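Local coordinates for oxidoreductase (Bordetella pertussis, PDB 3Q2K), which probably oxidises a UDP-linked N-acetylglucosaminuronic acid with NAD as cofactor, a step toward 2,3-diacetamido-2,3-dideoxy-D-mannuronic acid, at residues D28-R40 and I49-D63. Sequence-based numbering, arbitrary orientation.
Sequences DRKIRFGLVGCGR and IAQHGDRAELVEICD. With NAI (1,4-dihydronicotinamide adenine dinucleotide), chain U.
Two groups grip OD2 of D63: the backbone N of C38, 2.8 Å away on the anti side of the carboxylate, and the adenosine ribose hydroxyl O3B of NADH at 2.5 Å. OD1 takes the neighbouring hydroxyl O2B at 2.9 Å, and with CG anti to the backbone N (chi1 -160°) the carboxylate reaches both. This is the adenosine end of the Rossmann site, formed by the beta-alpha-beta unit 31-36, 42-50, 56-62: an acidic residue just after the second strand, beside the glycine-rich turn G37-R40, whose R40 N binds phosphate oxygen O2A. Backbone bonds join the parallel strands, from I31 N to R55 O at one end to G37 N to C62 O at the other. Between the pairs F33-L58 and L35-I61, strand 56-62 holds one extra residue, and V59 CG2 packs on R32 CG at 3.5 Å. K30 lies along the carbonyls of G53 and D54, its NZ salt-bridged to E57 OE2 (3.2 Å, a weak hydrogen bond). On the face carrying I31, F33 and L35, A56 CB meets the F33 ring edge, CE2 3.5 Å away; I49 CG1 lies over one ring face, I31 CG2 over the other. Y325 of helix 321-333 packs edge-to-face with F33, helix 66-76 packs against I61, and strand 95-98 continues the sheet beyond 31-36.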
loop_
_atom_site.group_PDB
_atom_site.type_symbol
_atom_site.label_atom_id
_atom_site.label_comp_id
_atom_site.label_asym_id
_atom_site.label_seq_id
_atom_site.Cartn_x
_atom_site.Cartn_y
_atom_site.Cartn_z
ATOM N N ASP C 28 -9.117 -42.135 -40.852
ATOM C CA ASP C 28 -9.351 -43.485 -41.374
ATOM C C ASP C 28 -9.248 -44.719 -40.480
ATOM O O ASP C 28 -8.856 -45.771 -40.986
ATOM C CB ASP C 28 -8.509 -43.728 -42.630
ATOM C CG ASP C 28 -8.734 -42.679 -43.703
ATOM O OD1 ASP C 28 -9.899 -42.346 -44.019
ATOM O OD2 ASP C 28 -7.709 -42.191 -44.224
ATOM N N ARG C 29 -9.656 -44.608 -39.217
ATOM C CA ARG C 29 -9.535 -45.667 -38.216
ATOM C C ARG C 29 -9.945 -45.045 -36.889
ATOM O O ARG C 29 -9.653 -43.874 -36.654
ATOM C CB ARG C 29 -8.066 -46.069 -38.069
ATOM C CG ARG C 29 -7.156 -45.034 -37.413
ATOM C CD ARG C 29 -5.713 -45.426 -37.681
ATOM N NE ARG C 29 -4.675 -44.573 -37.108
ATOM C CZ ARG C 29 -4.691 -44.103 -35.862
ATOM N NH1 ARG C 29 -5.723 -44.278 -35.050
ATOM N NH2 ARG C 29 -3.679 -43.397 -35.381
ATOM N N LYS C 30 -10.567 -45.808 -35.997
ATOM C CA LYS C 30 -10.933 -45.265 -34.691
ATOM C C LYS C 30 -9.783 -44.586 -33.945
ATOM O O LYS C 30 -8.642 -45.052 -33.978
ATOM C CB LYS C 30 -11.562 -46.355 -33.823
ATOM C CG LYS C 30 -12.835 -46.925 -34.431
ATOM C CD LYS C 30 -13.433 -48.016 -33.561
ATOM C CE LYS C 30 -12.773 -49.357 -33.831
ATOM N NZ LYS C 30 -13.314 -50.347 -32.862
ATOM N N ILE C 31 -10.091 -43.485 -33.267
ATOM C CA ILE C 31 -9.129 -42.802 -32.411
ATOM C C ILE C 31 -8.679 -43.753 -31.304
ATOM O O ILE C 31 -9.519 -44.322 -30.608
ATOM C CB ILE C 31 -9.783 -41.579 -31.727
ATOM C CG1 ILE C 31 -10.156 -40.517 -32.764
ATOM C CG2 ILE C 31 -8.821 -40.915 -30.740
ATOM C CD1 ILE C 31 -8.932 -39.826 -33.337
ATOM N N ARG C 32 -7.368 -43.852 -31.091
ATOM C CA ARG C 32 -6.822 -44.560 -29.936
ATOM C C ARG C 32 -6.511 -43.687 -28.716
ATOM O O ARG C 32 -5.549 -42.914 -28.709
ATOM C CB ARG C 32 -5.530 -45.283 -30.319
ATOM C CG ARG C 32 -5.683 -46.712 -30.827
ATOM C CD ARG C 32 -5.692 -46.857 -32.343
ATOM N NE ARG C 32 -4.391 -46.627 -32.966
ATOM C CZ ARG C 32 -3.977 -47.197 -34.094
ATOM N NH1 ARG C 32 -4.737 -48.069 -34.742
ATOM N NH2 ARG C 32 -2.779 -46.917 -34.587
ATOM N N PHE C 33 -7.298 -43.852 -27.657
ATOM C CA PHE C 33 -7.154 -43.130 -26.395
ATOM C C PHE C 33 -6.419 -43.925 -25.325
ATOM O O PHE C 33 -6.613 -45.132 -25.196
ATOM C CB PHE C 33 -8.510 -42.863 -25.744
ATOM C CG PHE C 33 -9.252 -41.694 -26.316
ATOM C CD1 PHE C 33 -8.897 -40.402 -25.983
ATOM C CD2 PHE C 33 -10.332 -41.900 -27.150
ATOM C CE1 PHE C 33 -9.612 -39.338 -26.486
ATOM C CE2 PHE C 33 -11.044 -40.840 -27.662
ATOM C CZ PHE C 33 -10.679 -39.559 -27.331
ATOM N N GLY C 34 -5.652 -43.222 -24.499
ATOM C CA GLY C 34 -5.033 -43.827 -23.327
ATOM C C GLY C 34 -5.520 -43.080 -22.104
ATOM O O GLY C 34 -5.636 -41.856 -22.140
ATOM N N LEU C 35 -5.822 -43.823 -21.044
ATOM C CA LEU C 35 -6.256 -43.233 -19.785
ATOM C C LEU C 35 -5.174 -43.341 -18.715
ATOM O O LEU C 35 -4.627 -44.416 -18.464
ATOM C CB LEU C 35 -7.548 -43.905 -19.317
ATOM C CG LEU C 35 -8.101 -43.418 -17.975
ATOM C CD1 LEU C 35 -8.480 -41.960 -18.091
ATOM C CD2 LEU C 35 -9.338 -44.215 -17.570
ATOM N N VAL C 36 -4.840 -42.203 -18.113
ATOM C CA VAL C 36 -3.825 -42.138 -17.060
ATOM C C VAL C 36 -4.508 -41.765 -15.744
ATOM O O VAL C 36 -5.013 -40.652 -15.583
ATOM C CB VAL C 36 -2.789 -41.059 -17.401
ATOM C CG1 VAL C 36 -1.654 -41.025 -16.382
ATOM C CG2 VAL C 36 -2.294 -41.270 -18.826
ATOM N N GLY C 37 -4.519 -42.707 -14.806
ATOM C CA GLY C 37 -5.241 -42.578 -13.546
ATOM C C GLY C 37 -6.544 -43.359 -13.528
ATOM O O GLY C 37 -7.499 -43.002 -14.222
ATOM N N CYS C 38 -6.601 -44.419 -12.727
ATOM C CA CYS C 38 -7.791 -45.265 -12.712
ATOM C C CYS C 38 -8.526 -45.158 -11.389
ATOM O O CYS C 38 -8.816 -46.163 -10.746
ATOM C CB CYS C 38 -7.437 -46.732 -12.953
ATOM S SG CYS C 38 -6.528 -46.909 -14.503
ATOM N N GLY C 39 -8.798 -43.925 -10.977
ATOM C CA GLY C 39 -9.398 -43.704 -9.672
ATOM C C GLY C 39 -10.863 -43.451 -9.951
ATOM O O GLY C 39 -11.394 -43.916 -10.956
ATOM N N ARG C 40 -11.455 -42.625 -9.094
ATOM C CA ARG C 40 -12.875 -42.315 -9.078
ATOM C C ARG C 40 -13.542 -41.775 -10.338
ATOM O O ARG C 40 -14.650 -42.224 -10.616
ATOM C CB ARG C 40 -13.160 -41.423 -7.870
ATOM C CG ARG C 40 -14.642 -41.194 -7.675
ATOM C CD ARG C 40 -14.942 -40.855 -6.224
ATOM N NE ARG C 40 -16.395 -40.862 -6.074
ATOM C CZ ARG C 40 -17.193 -39.918 -6.564
ATOM N NH1 ARG C 40 -16.672 -38.862 -7.178
ATOM N NH2 ARG C 40 -18.507 -40.002 -6.412
ATOM N N ILE C 49 -15.928 -42.969 -23.494
ATOM C CA ILE C 49 -15.179 -43.396 -24.673
ATOM C C ILE C 49 -15.921 -44.538 -25.359
ATOM O O ILE C 49 -16.084 -44.547 -26.580
ATOM C CB ILE C 49 -13.755 -43.855 -24.345
ATOM C CG1 ILE C 49 -12.885 -42.619 -24.107
ATOM C CG2 ILE C 49 -13.228 -44.667 -25.521
ATOM C CD1 ILE C 49 -11.616 -42.843 -23.307
ATOM N N ALA C 50 -16.380 -45.472 -24.532
ATOM C CA ALA C 50 -17.135 -46.647 -24.954
ATOM C C ALA C 50 -18.467 -46.219 -25.557
ATOM O O ALA C 50 -19.038 -46.907 -26.398
ATOM C CB ALA C 50 -17.359 -47.586 -23.775
ATOM N N GLN C 51 -18.968 -45.057 -25.155
ATOM C CA GLN C 51 -20.207 -44.579 -25.749
ATOM C C GLN C 51 -19.938 -44.065 -27.164
ATOM O O GLN C 51 -20.867 -43.711 -27.883
ATOM C CB GLN C 51 -20.821 -43.503 -24.855
ATOM C CG GLN C 51 -22.323 -43.642 -24.700
ATOM C CD GLN C 51 -22.758 -43.486 -23.259
ATOM O OE1 GLN C 51 -23.388 -42.488 -22.924
ATOM N NE2 GLN C 51 -22.408 -44.439 -22.400
ATOM N N HIS C 52 -18.679 -44.041 -27.593
ATOM C CA HIS C 52 -18.378 -43.694 -28.977
ATOM C C HIS C 52 -17.557 -44.795 -29.635
ATOM O O HIS C 52 -16.730 -44.508 -30.502
ATOM C CB HIS C 52 -17.600 -42.379 -29.051
ATOM C CG HIS C 52 -18.368 -41.197 -28.549
ATOM N ND1 HIS C 52 -19.007 -40.312 -29.389
ATOM C CD2 HIS C 52 -18.609 -40.760 -27.290
ATOM C CE1 HIS C 52 -19.619 -39.388 -28.670
ATOM N NE2 HIS C 52 -19.393 -39.636 -27.392
ATOM N N GLY C 53 -17.808 -46.031 -29.213
ATOM C CA GLY C 53 -17.100 -47.217 -29.685
ATOM C C GLY C 53 -16.797 -47.267 -31.172
ATOM O O GLY C 53 -15.839 -47.914 -31.600
ATOM N N ASP C 54 -17.591 -46.554 -31.965
ATOM C CA ASP C 54 -17.409 -46.521 -33.414
ATOM C C ASP C 54 -16.351 -45.532 -33.898
ATOM O O ASP C 54 -15.725 -45.712 -34.944
ATOM C CB ASP C 54 -18.751 -46.254 -34.100
ATOM C CG ASP C 54 -19.843 -45.922 -33.105
ATOM O OD1 ASP C 54 -20.953 -45.575 -33.561
ATOM O OD2 ASP C 54 -19.575 -46.024 -31.888
ATOM N N ARG C 55 -16.123 -44.476 -33.125
ATOM C CA ARG C 55 -15.112 -43.510 -33.537
ATOM C C ARG C 55 -13.840 -43.563 -32.694
ATOM O O ARG C 55 -12.773 -43.069 -33.065
ATOM C CB ARG C 55 -15.740 -42.121 -33.641
ATOM C CG ARG C 55 -16.827 -42.118 -34.708
ATOM C CD ARG C 55 -17.400 -40.734 -34.946
ATOM N NE ARG C 55 -17.893 -40.248 -33.664
ATOM C CZ ARG C 55 -17.961 -38.962 -33.344
ATOM N NH1 ARG C 55 -18.394 -38.614 -32.140
ATOM N NH2 ARG C 55 -17.579 -38.049 -34.226
ATOM N N ALA C 56 -13.942 -44.233 -31.554
ATOM C CA ALA C 56 -12.824 -44.200 -30.627
ATOM C C ALA C 56 -12.791 -45.528 -29.889
ATOM O O ALA C 56 -13.805 -46.209 -29.718
ATOM C CB ALA C 56 -12.995 -43.053 -29.635
ATOM N N GLU C 57 -11.588 -45.849 -29.431
ATOM C CA GLU C 57 -11.462 -46.943 -28.484
ATOM C C GLU C 57 -10.336 -46.684 -27.495
ATOM O O GLU C 57 -9.357 -46.012 -27.828
ATOM C CB GLU C 57 -11.100 -48.225 -29.235
ATOM C CG GLU C 57 -10.045 -48.058 -30.326
ATOM C CD GLU C 57 -9.708 -49.359 -31.039
ATOM O OE1 GLU C 57 -8.555 -49.506 -31.507
ATOM O OE2 GLU C 57 -10.604 -50.230 -31.107
ATOM N N LEU C 58 -10.508 -47.305 -26.331
ATOM C CA LEU C 58 -9.581 -47.263 -25.208
ATOM C C LEU C 58 -8.646 -48.464 -25.296
ATOM O O LEU C 58 -9.083 -49.609 -25.247
ATOM C CB LEU C 58 -10.370 -47.222 -23.891
ATOM C CG LEU C 58 -9.719 -47.168 -22.508
ATOM C CD1 LEU C 58 -8.963 -45.865 -22.309
ATOM C CD2 LEU C 58 -10.771 -47.369 -21.426
ATOM N N VAL C 59 -7.343 -48.222 -25.368
ATOM C CA VAL C 59 -6.436 -49.298 -25.735
ATOM C C VAL C 59 -5.473 -49.532 -24.584
ATOM O O VAL C 59 -4.862 -50.599 -24.463
ATOM C CB VAL C 59 -5.622 -48.904 -26.984
ATOM C CG1 VAL C 59 -4.456 -49.864 -27.192
ATOM C CG2 VAL C 59 -6.526 -48.875 -28.214
ATOM N N GLU C 60 -5.365 -48.501 -23.751
ATOM C CA GLU C 60 -4.315 -48.496 -22.734
ATOM C C GLU C 60 -4.816 -47.824 -21.468
ATOM O O GLU C 60 -5.718 -46.985 -21.538
ATOM C CB GLU C 60 -3.080 -47.729 -23.205
ATOM C CG GLU C 60 -2.195 -48.473 -24.196
ATOM C CD GLU C 60 -1.474 -47.560 -25.173
ATOM O OE1 GLU C 60 -0.908 -46.525 -24.761
ATOM O OE2 GLU C 60 -1.462 -47.893 -26.377
ATOM N N ILE C 61 -4.197 -48.193 -20.350
ATOM C CA ILE C 61 -4.564 -47.640 -19.050
ATOM C C ILE C 61 -3.297 -47.673 -18.205
ATOM O O ILE C 61 -2.420 -48.523 -18.360
ATOM C CB ILE C 61 -5.715 -48.434 -18.401
ATOM C CG1 ILE C 61 -5.324 -49.910 -18.328
ATOM C CG2 ILE C 61 -7.007 -48.306 -19.201
ATOM C CD1 ILE C 61 -6.325 -50.750 -17.576
ATOM N N CYS C 62 -3.183 -46.696 -17.316
ATOM C CA CYS C 62 -1.927 -46.541 -16.592
ATOM C C CYS C 62 -2.385 -46.115 -15.206
ATOM O O CYS C 62 -3.261 -45.256 -15.126
ATOM C CB CYS C 62 -1.056 -45.439 -17.211
ATOM S SG CYS C 62 0.375 -45.014 -16.180
ATOM N N ASP C 63 -1.851 -46.773 -14.181
ATOM C CA ASP C 63 -1.992 -46.380 -12.782
ATOM C C ASP C 63 -0.789 -46.791 -11.933
ATOM O O ASP C 63 -0.076 -47.738 -12.256
ATOM C CB ASP C 63 -3.303 -46.867 -12.163
ATOM C CG ASP C 63 -3.658 -46.071 -10.922
ATOM O OD1 ASP C 63 -2.819 -46.021 -9.998
ATOM O OD2 ASP C 63 -4.746 -45.455 -10.885
HETATM P PA NAI U . -8.606 -40.211 -7.530
HETATM O O1A NAI U . -7.808 -40.372 -6.296
HETATM O O2A NAI U . -9.925 -41.123 -7.366
HETATM O O5B NAI U . -8.043 -40.976 -8.832
HETATM C C5B NAI U . -6.624 -41.000 -8.722
HETATM C C4B NAI U . -5.921 -42.034 -9.593
HETATM O O4B NAI U . -4.709 -41.480 -10.123
HETATM C C3B NAI U . -5.600 -43.080 -8.508
HETATM O O3B NAI U . -6.002 -44.357 -9.012
HETATM C C2B NAI U . -4.079 -42.822 -8.321
HETATM O O2B NAI U . -3.348 -44.005 -7.989
HETATM C C1B NAI U . -3.730 -42.474 -9.785
HETATM N N9A NAI U . -2.396 -41.899 -9.801
HETATM C C8A NAI U . -1.770 -41.193 -8.821
HETATM N N7A NAI U . -0.593 -40.853 -9.268
HETATM C C5A NAI U . -0.374 -41.308 -10.522
HETATM C C6A NAI U . 0.666 -41.241 -11.470
HETATM N N6A NAI U . 1.844 -40.560 -11.219
HETATM N N1A NAI U . 0.459 -41.826 -12.645
HETATM C C2A NAI U . -0.675 -42.440 -12.939
HETATM N N3A NAI U . -1.669 -42.528 -12.081
HETATM C C4A NAI U . -1.563 -41.965 -10.885
HETATM O O3 NAI U . -9.296 -38.765 -7.600
HETATM P PN NAI U . -10.172 -38.447 -8.908
HETATM O O1N NAI U . -11.490 -37.979 -8.266
HETATM O O2N NAI U . -10.587 -39.543 -9.910
HETATM O O5D NAI U . -9.497 -37.125 -9.550
HETATM C C5D NAI U . -9.831 -37.107 -10.931
HETATM C C4D NAI U . -9.105 -35.958 -11.642
HETATM O O4D NAI U . -10.205 -35.534 -12.474
HETATM C C3D NAI U . -8.784 -34.767 -10.717
HETATM O O3D NAI U . -8.201 -33.662 -11.398
HETATM C C2D NAI U . -10.220 -34.314 -10.383
HETATM O O2D NAI U . -10.170 -32.909 -10.159
HETATM C C1D NAI U . -10.858 -34.453 -11.786
HETATM N N1N NAI U . -12.284 -34.768 -11.745
HETATM C C2N NAI U . -13.056 -34.157 -12.618
HETATM C C3N NAI U . -14.416 -34.442 -12.605
HETATM C C7N NAI U . -15.302 -33.756 -13.561
HETATM O O7N NAI U . -16.488 -33.666 -13.314
HETATM N N7N NAI U . -14.752 -33.220 -14.669
HETATM C C4N NAI U . -14.926 -35.337 -11.666
HETATM C C5N NAI U . -14.049 -35.921 -10.772
HETATM C C6N NAI U . -12.701 -35.626 -10.839
#